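Insecticidal crystal protein Cry35Ab1 (Bacillus thuringiensis, PDB 4JP0) acts together with a partner crystal protein, Cry34Ab1, as a binary insecticidal toxin against western corn rootworm larvae, whose midgut epithelium is the probable target. Local coordinates at residues 214-226 against 302-314. Residues are numbered along the deposited sequence; the frame is centred on the assembly and turned at random.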
ATOM      1  N   ALA A 214      23.296  -5.075 -10.380  1.00 24.12           N
ATOM      2  CA  ALA A 214      22.482  -5.262 -11.573  1.00 24.94           C
ATOM      3  C   ALA A 214      23.041  -6.429 -12.374  1.00 25.87           C
ATOM      4  O   ALA A 214      24.227  -6.445 -12.720  1.00 26.64           O
ATOM      5  CB  ALA A 214      22.504  -4.032 -12.404  1.00 24.80           C
ATOM      6  N   VAL A 215      22.185  -7.392 -12.675  1.00 26.50           N
ATOM      7  CA  VAL A 215      22.576  -8.558 -13.432  1.00 27.37           C
ATOM      8  C   VAL A 215      23.051  -8.093 -14.826  1.00 27.93           C
ATOM      9  O   VAL A 215      22.351  -7.334 -15.532  1.00 28.82           O
ATOM     10  CB  VAL A 215      21.411  -9.587 -13.533  1.00 27.35           C
ATOM     11  CG1 VAL A 215      21.879 -10.860 -14.246  1.00 29.27           C
ATOM     12  CG2 VAL A 215      20.809  -9.922 -12.135  1.00 28.76           C
ATOM     13  N   GLY A 216      24.258  -8.508 -15.187  1.00 28.32           N
ATOM     14  CA  GLY A 216      24.882  -8.198 -16.469  1.00 28.08           C
ATOM     15  C   GLY A 216      25.860  -7.023 -16.408  1.00 28.31           C
ATOM     16  O   GLY A 216      26.630  -6.775 -17.362  1.00 28.90           O
ATOM     17  N   SER A 217      25.868  -6.311 -15.280  1.00 27.05           N
ATOM     18  CA  SER A 217      26.644  -5.081 -15.166  1.00 27.33           C
ATOM     19  C   SER A 217      28.128  -5.236 -14.790  1.00 27.40           C
ATOM     20  O   SER A 217      28.851  -4.248 -14.766  1.00 27.19           O
ATOM     21  CB  SER A 217      25.963  -4.123 -14.162  1.00 27.14           C
ATOM     22  OG  SER A 217      26.201  -4.545 -12.825  1.00 25.68           O
ATOM     23  N   ASN A 218      28.577  -6.432 -14.435  1.00 27.99           N
ATOM     24  CA  ASN A 218      29.986  -6.581 -14.072  1.00 30.21           C
ATOM     25  C   ASN A 218      30.766  -6.673 -15.373  1.00 29.56           C
ATOM     26  O   ASN A 218      30.593  -7.595 -16.177  1.00 29.00           O
ATOM     27  CB  ASN A 218      30.228  -7.757 -13.106  1.00 31.64           C
ATOM     28  CG  ASN A 218      31.660  -7.789 -12.511  1.00 36.67           C
ATOM     29  OD1 ASN A 218      32.333  -6.745 -12.325  1.00 40.29           O
ATOM     30  ND2 ASN A 218      32.129  -9.006 -12.204  1.00 39.01           N
ATOM     31  N   VAL A 219      31.610  -5.681 -15.594  1.00 28.68           N
ATOM     32  CA  VAL A 219      32.322  -5.573 -16.858  1.00 29.03           C
ATOM     33  C   VAL A 219      33.800  -5.401 -16.610  1.00 28.66           C
ATOM     34  O   VAL A 219      34.188  -4.696 -15.690  1.00 28.74           O
ATOM     35  CB  VAL A 219      31.848  -4.348 -17.612  1.00 29.36           C
ATOM     36  CG1 VAL A 219      32.582  -4.230 -18.943  1.00 32.10           C
ATOM     37  CG2 VAL A 219      30.331  -4.421 -17.849  1.00 31.22           C
ATOM     38  N   ALA A 220      34.616  -6.085 -17.403  1.00 28.25           N
ATOM     39  CA  ALA A 220      36.076  -5.970 -17.331  1.00 28.76           C
ATOM     40  C   ALA A 220      36.559  -5.238 -18.563  1.00 28.65           C
ATOM     41  O   ALA A 220      36.235  -5.636 -19.686  1.00 28.80           O
ATOM     42  CB  ALA A 220      36.710  -7.338 -17.265  1.00 28.43           C
ATOM     43  N   LEU A 221      37.334  -4.181 -18.358  1.00 28.03           N
ATOM     44  CA  LEU A 221      37.869  -3.406 -19.462  1.00 27.74           C
ATOM     45  C   LEU A 221      39.381  -3.413 -19.526  1.00 26.88           C
ATOM     46  O   LEU A 221      40.069  -3.281 -18.507  1.00 26.12           O
ATOM     47  CB  LEU A 221      37.401  -1.948 -19.401  1.00 27.89           C
ATOM     48  CG  LEU A 221      35.900  -1.745 -19.603  1.00 30.03           C
ATOM     49  CD1 LEU A 221      35.193  -1.802 -18.280  1.00 31.93           C
ATOM     50  CD2 LEU A 221      35.632  -0.439 -20.300  1.00 33.00           C
ATOM     51  N   ARG A 222      39.898  -3.519 -20.739  1.00 26.03           N
ATOM     52  CA  ARG A 222      41.326  -3.382 -20.939  1.00 26.10           C
ATOM     53  C   ARG A 222      41.641  -1.889 -21.098  1.00 25.95           C
ATOM     54  O   ARG A 222      40.733  -1.067 -21.157  1.00 24.79           O
ATOM     55  CB  ARG A 222      41.758  -4.176 -22.184  1.00 26.06           C
ATOM     56  CG  ARG A 222      41.290  -5.634 -22.114  1.00 27.44           C
ATOM     57  CD  ARG A 222      42.124  -6.605 -22.955  1.00 27.98           C
ATOM     58  NE  ARG A 222      42.108  -6.291 -24.373  1.00 28.02           N
ATOM     59  CZ  ARG A 222      42.748  -7.031 -25.279  1.00 27.88           C
ATOM     60  NH1 ARG A 222      43.397  -8.102 -24.882  1.00 27.27           N
ATOM     61  NH2 ARG A 222      42.750  -6.719 -26.562  1.00 25.57           N
ATOM     62  N   PRO A 223      42.918  -1.528 -21.146  1.00 27.28           N
ATOM     63  CA  PRO A 223      43.287  -0.128 -21.370  1.00 27.86           C
ATOM     64  C   PRO A 223      42.705   0.442 -22.655  1.00 28.83           C
ATOM     65  O   PRO A 223      42.639  -0.229 -23.701  1.00 28.39           O
ATOM     66  CB  PRO A 223      44.828  -0.174 -21.467  1.00 28.54           C
ATOM     67  CG  PRO A 223      45.215  -1.378 -20.689  1.00 28.30           C
ATOM     68  CD  PRO A 223      44.097  -2.394 -20.944  1.00 26.38           C
ATOM     69  N   HIS A 224      42.247   1.686 -22.552  1.00 30.30           N
ATOM     70  CA  HIS A 224      41.865   2.490 -23.713  1.00 31.30           C
ATOM     71  C   HIS A 224      40.761   1.869 -24.553  1.00 32.32           C
ATOM     72  O   HIS A 224      40.886   1.737 -25.759  1.00 31.53           O
ATOM     73  CB  HIS A 224      43.103   2.807 -24.584  1.00 31.76           C
ATOM     74  CG  HIS A 224      44.139   3.649 -23.891  1.00 33.09           C
ATOM     75  ND1 HIS A 224      43.885   4.930 -23.443  1.00 35.10           N
ATOM     76  CD2 HIS A 224      45.425   3.382 -23.552  1.00 32.51           C
ATOM     77  CE1 HIS A 224      44.975   5.419 -22.870  1.00 33.65           C
ATOM     78  NE2 HIS A 224      45.922   4.500 -22.925  1.00 32.34           N
ATOM     79  N   GLU A 225      39.666   1.500 -23.921  1.00 33.33           N
ATOM     80  CA  GLU A 225      38.580   0.942 -24.707  1.00 34.83           C
ATOM     81  C   GLU A 225      37.255   1.249 -24.058  1.00 34.59           C
ATOM     82  O   GLU A 225      37.193   1.480 -22.856  1.00 33.98           O
ATOM     83  CB  GLU A 225      38.738  -0.570 -24.865  1.00 34.87           C
ATOM     84  CG  GLU A 225      38.404  -1.379 -23.613  1.00 36.43           C
ATOM     85  CD  GLU A 225      38.276  -2.860 -23.952  1.00 39.00           C
ATOM     86  OE1 GLU A 225      38.250  -3.144 -25.173  1.00 39.68           O
ATOM     87  OE2 GLU A 225      38.225  -3.729 -23.043  1.00 36.77           O
ATOM     88  N   LYS A 226      36.211   1.268 -24.886  1.00 35.26           N
ATOM     89  CA  LYS A 226      34.839   1.417 -24.439  1.00 36.61           C
ATOM     90  C   LYS A 226      34.250   0.031 -24.617  1.00 36.32           C
ATOM     91  O   LYS A 226      34.641  -0.711 -25.518  1.00 35.40           O
ATOM     92  CB  LYS A 226      34.063   2.376 -25.348  1.00 37.95           C
ATOM     93  CG  LYS A 226      34.771   3.703 -25.700  1.00 41.54           C
ATOM     94  CD  LYS A 226      33.752   4.662 -26.377  1.00 45.54           C
ATOM     95  CE  LYS A 226      34.193   6.143 -26.376  1.00 46.19           C
ATOM     96  NZ  LYS A 226      33.123   7.038 -26.961  1.00 46.30           N
ATOM     97  N   PRO A 302      39.394   5.361 -20.581  1.00 30.80           N
ATOM     98  CA  PRO A 302      40.370   6.120 -21.359  1.00 31.42           C
ATOM     99  C   PRO A 302      41.739   6.129 -20.735  1.00 31.56           C
ATOM    100  O   PRO A 302      42.497   7.055 -20.998  1.00 32.42           O
ATOM    101  CB  PRO A 302      39.820   7.553 -21.311  1.00 31.93           C
ATOM    102  CG  PRO A 302      38.784   7.580 -20.246  1.00 31.61           C
ATOM    103  CD  PRO A 302      38.657   6.208 -19.632  1.00 31.61           C
ATOM    104  N   THR A 303      42.068   5.145 -19.913  1.00 31.02           N
ATOM    105  CA  THR A 303      43.356   5.180 -19.245  1.00 29.81           C
ATOM    106  C   THR A 303      44.232   4.042 -19.744  1.00 29.87           C
ATOM    107  O   THR A 303      43.761   3.142 -20.419  1.00 29.22           O
ATOM    108  CB  THR A 303      43.169   5.005 -17.747  1.00 30.12           C
ATOM    109  OG1 THR A 303      42.857   3.632 -17.484  1.00 29.24           O
ATOM    110  CG2 THR A 303      41.920   5.759 -17.257  1.00 28.90           C
ATOM    111  N   ASP A 304      45.497   4.036 -19.367  1.00 29.17           N
ATOM    112  CA  ASP A 304      46.434   3.002 -19.778  1.00 30.09           C
ATOM    113  C   ASP A 304      46.482   1.803 -18.835  1.00 29.52           C
ATOM    114  O   ASP A 304      47.313   0.956 -18.966  1.00 29.39           O
ATOM    115  CB  ASP A 304      47.823   3.652 -20.037  1.00 31.39           C
ATOM    116  CG  ASP A 304      48.929   2.659 -20.411  1.00 34.58           C
ATOM    117  OD1 ASP A 304      49.314   1.872 -19.601  1.00 42.73           O
ATOM    118  OD2 ASP A 304      49.509   2.724 -21.484  1.00 39.86           O
ATOM    119  N   GLN A 305      45.551   1.728 -17.896  1.00 29.10           N
ATOM    120  CA  GLN A 305      45.459   0.574 -16.995  1.00 28.55           C
ATOM    121  C   GLN A 305      44.118  -0.142 -17.190  1.00 28.07           C
ATOM    122  O   GLN A 305      43.157   0.425 -17.705  1.00 26.36           O
ATOM    123  CB  GLN A 305      45.537   0.992 -15.515  1.00 29.39           C
ATOM    124  CG  GLN A 305      46.884   1.528 -15.025  1.00 30.07           C
ATOM    125  CD  GLN A 305      47.141   2.986 -15.415  1.00 33.12           C
ATOM    126  OE1 GLN A 305      46.302   3.870 -15.164  1.00 33.76           O
ATOM    127  NE2 GLN A 305      48.298   3.239 -16.016  1.00 31.21           N
ATOM    128  N   SER A 306      44.033  -1.374 -16.723  1.00 27.77           N
ATOM    129  CA  SER A 306      42.779  -2.106 -16.851  1.00 27.19           C
ATOM    130  C   SER A 306      41.800  -1.611 -15.804  1.00 27.53           C
ATOM    131  O   SER A 306      42.207  -0.960 -14.855  1.00 25.95           O
ATOM    132  CB  SER A 306      43.013  -3.604 -16.679  0.50 28.35           C
ATOM    133  OG  SER A 306      42.944  -3.974 -15.311  0.50 28.89           O
ATOM    134  N   MET A 307      40.519  -1.941 -15.954  1.00 26.72           N
ATOM    135  CA  MET A 307      39.534  -1.482 -15.002  1.00 27.38           C
ATOM    136  C   MET A 307      38.364  -2.444 -14.943  1.00 27.05           C
ATOM    137  O   MET A 307      38.087  -3.145 -15.918  1.00 26.84           O
ATOM    138  CB  MET A 307      39.079  -0.110 -15.436  1.00 28.26           C
ATOM    139  CG  MET A 307      37.814   0.403 -14.826  1.00 33.32           C
ATOM    140  SD  MET A 307      37.331   1.849 -15.792  1.00 42.72           S
ATOM    141  CE  MET A 307      36.595   1.153 -17.066  1.00 42.05           C
ATOM    142  N   ASN A 308      37.698  -2.483 -13.787  1.00 25.96           N
ATOM    143  CA  ASN A 308      36.513  -3.304 -13.581  1.00 26.17           C
ATOM    144  C   ASN A 308      35.373  -2.376 -13.176  1.00 24.83           C
ATOM    145  O   ASN A 308      35.597  -1.380 -12.484  1.00 21.98           O
ATOM    146  CB  ASN A 308      36.766  -4.374 -12.499  1.00 27.27           C
ATOM    147  CG  ASN A 308      38.043  -5.236 -12.783  1.00 33.22           C
ATOM    148  OD1 ASN A 308      38.878  -5.467 -11.887  1.00 41.31           O
ATOM    149  ND2 ASN A 308      38.196  -5.694 -14.026  1.00 36.38           N
ATOM    150  N   SER A 309      34.149  -2.700 -13.600  1.00 23.42           N
ATOM    151  CA  SER A 309      32.990  -1.875 -13.258  1.00 23.65           C
ATOM    152  C   SER A 309      31.854  -2.784 -12.862  1.00 23.83           C
ATOM    153  O   SER A 309      31.819  -3.947 -13.259  1.00 23.87           O
ATOM    154  CB  SER A 309      32.566  -1.057 -14.476  1.00 23.90           C
ATOM    155  OG  SER A 309      31.482  -0.175 -14.188  1.00 23.53           O
ATOM    156  N   ILE A 310      30.952  -2.264 -12.050  1.00 23.41           N
ATOM    157  CA  ILE A 310      29.750  -2.978 -11.709  1.00 23.02           C
ATOM    158  C   ILE A 310      28.702  -1.922 -11.422  1.00 22.76           C
ATOM    159  O   ILE A 310      29.023  -0.806 -11.022  1.00 21.65           O
ATOM    160  CB  ILE A 310      29.967  -3.897 -10.488  1.00 23.79           C
ATOM    161  CG1 ILE A 310      28.755  -4.829 -10.296  1.00 24.63           C
ATOM    162  CG2 ILE A 310      30.212  -3.077  -9.259  1.00 25.05           C
ATOM    163  CD1 ILE A 310      28.994  -6.009  -9.389  1.00 29.17           C
ATOM    164  N   GLY A 311      27.438  -2.280 -11.595  1.00 22.69           N
ATOM    165  CA  GLY A 311      26.368  -1.345 -11.353  1.00 22.34           C
ATOM    166  C   GLY A 311      25.382  -1.820 -10.304  1.00 22.53           C
ATOM    167  O   GLY A 311      25.235  -3.026 -10.070  1.00 22.50           O
ATOM    168  N   PHE A 312      24.740  -0.857  -9.654  1.00 21.28           N
ATOM    169  CA  PHE A 312      23.698  -1.165  -8.682  1.00 21.67           C
ATOM    170  C   PHE A 312      22.393  -0.471  -9.005  1.00 21.57           C
ATOM    171  O   PHE A 312      22.379   0.593  -9.626  1.00 21.74           O
ATOM    172  CB  PHE A 312      24.149  -0.746  -7.295  1.00 20.26           C
ATOM    173  CG  PHE A 312      25.348  -1.513  -6.800  1.00 21.84           C
ATOM    174  CD1 PHE A 312      26.634  -1.027  -6.993  1.00 20.29           C
ATOM    175  CD2 PHE A 312      25.185  -2.717  -6.146  1.00 20.72           C
ATOM    176  CE1 PHE A 312      27.730  -1.725  -6.561  1.00 21.74           C
ATOM    177  CE2 PHE A 312      26.280  -3.413  -5.687  1.00 21.27           C
ATOM    178  CZ  PHE A 312      27.557  -2.913  -5.891  1.00 21.21           C
ATOM    179  N   LEU A 313      21.310  -1.093  -8.556  1.00 21.12           N
ATOM    180  CA  LEU A 313      19.949  -0.567  -8.667  1.00 21.27           C
ATOM    181  C   LEU A 313      19.322  -0.540  -7.292  1.00 21.04           C
ATOM    182  O   LEU A 313      19.626  -1.394  -6.453  1.00 20.30           O
ATOM    183  CB  LEU A 313      19.114  -1.497  -9.540  1.00 20.92           C
ATOM    184  CG  LEU A 313      19.521  -1.482 -11.014  1.00 22.77           C
ATOM    185  CD1 LEU A 313      19.017  -2.715 -11.718  1.00 22.09           C
ATOM    186  CD2 LEU A 313      18.934  -0.192 -11.639  1.00 22.33           C
ATOM    187  N   THR A 314      18.423   0.426  -7.077  1.00 20.61           N
ATOM    188  CA  THR A 314      17.642   0.466  -5.857  1.00 20.74           C
ATOM    189  C   THR A 314      16.508  -0.489  -6.080  1.00 20.78           C
ATOM    190  O   THR A 314      15.786  -0.374  -7.079  1.00 20.21           O
ATOM    191  CB  THR A 314      17.078   1.866  -5.591  1.00 20.92           C
ATOM    192  OG1 THR A 314      18.145   2.724  -5.197  1.00 21.70           O
ATOM    193  CG2 THR A 314      16.151   1.851  -4.351  1.00 19.63           C
TER
HETATM  194  O   HOH W   1      29.208  -1.487 -14.937  1.00 24.13           O
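L221 and M307 form a hydrogen-bonded antiparallel pair, with L221 N giving M307 O a nearly linear bond of 2.8 Å and L221 O accepting M307 N in return. Their side chains run together off the same face of the sheet. Along L221, CB rests 3.7 Å from M307 O. CG, set beside the backbone N (chi1 -66°), lies against M307 CE. Both branches touch the same methyl, CD1 tightly at 3.5 Å and CD2 slightly farther off. M307 brings CE there through an extended chain that bends only at its last torsion (chi3 82°), and I299 of strand 292-301 touches both side chains. The pairing joins the two central strands, 202-221 and 307-323, of the four-stranded antiparallel sheet in the elongated Toxin_10 domain. Two residues along, beyond the non-hydrogen-bonded pair A220 and N308, V219 and S309 exchange a second pair of backbone bonds. Past S309 the ladder is interrupted by a type II turn from A214 to S217. Here S217 OG serves as the acceptor for G311 N at 2.9 Å and donates in the carbonyl plane to A214 O, which also receives S217 N, while a water links S217 O to S309 OG. Backbone pairing resumes where A214 N meets G311 O from above the carbonyl plane. At the other end strand 202-221 turns into 225-234, and T303 O sits over one face of the H224 ring, 3.4 Å above its centre, while NE2 makes van der Waals contact with CB of D304.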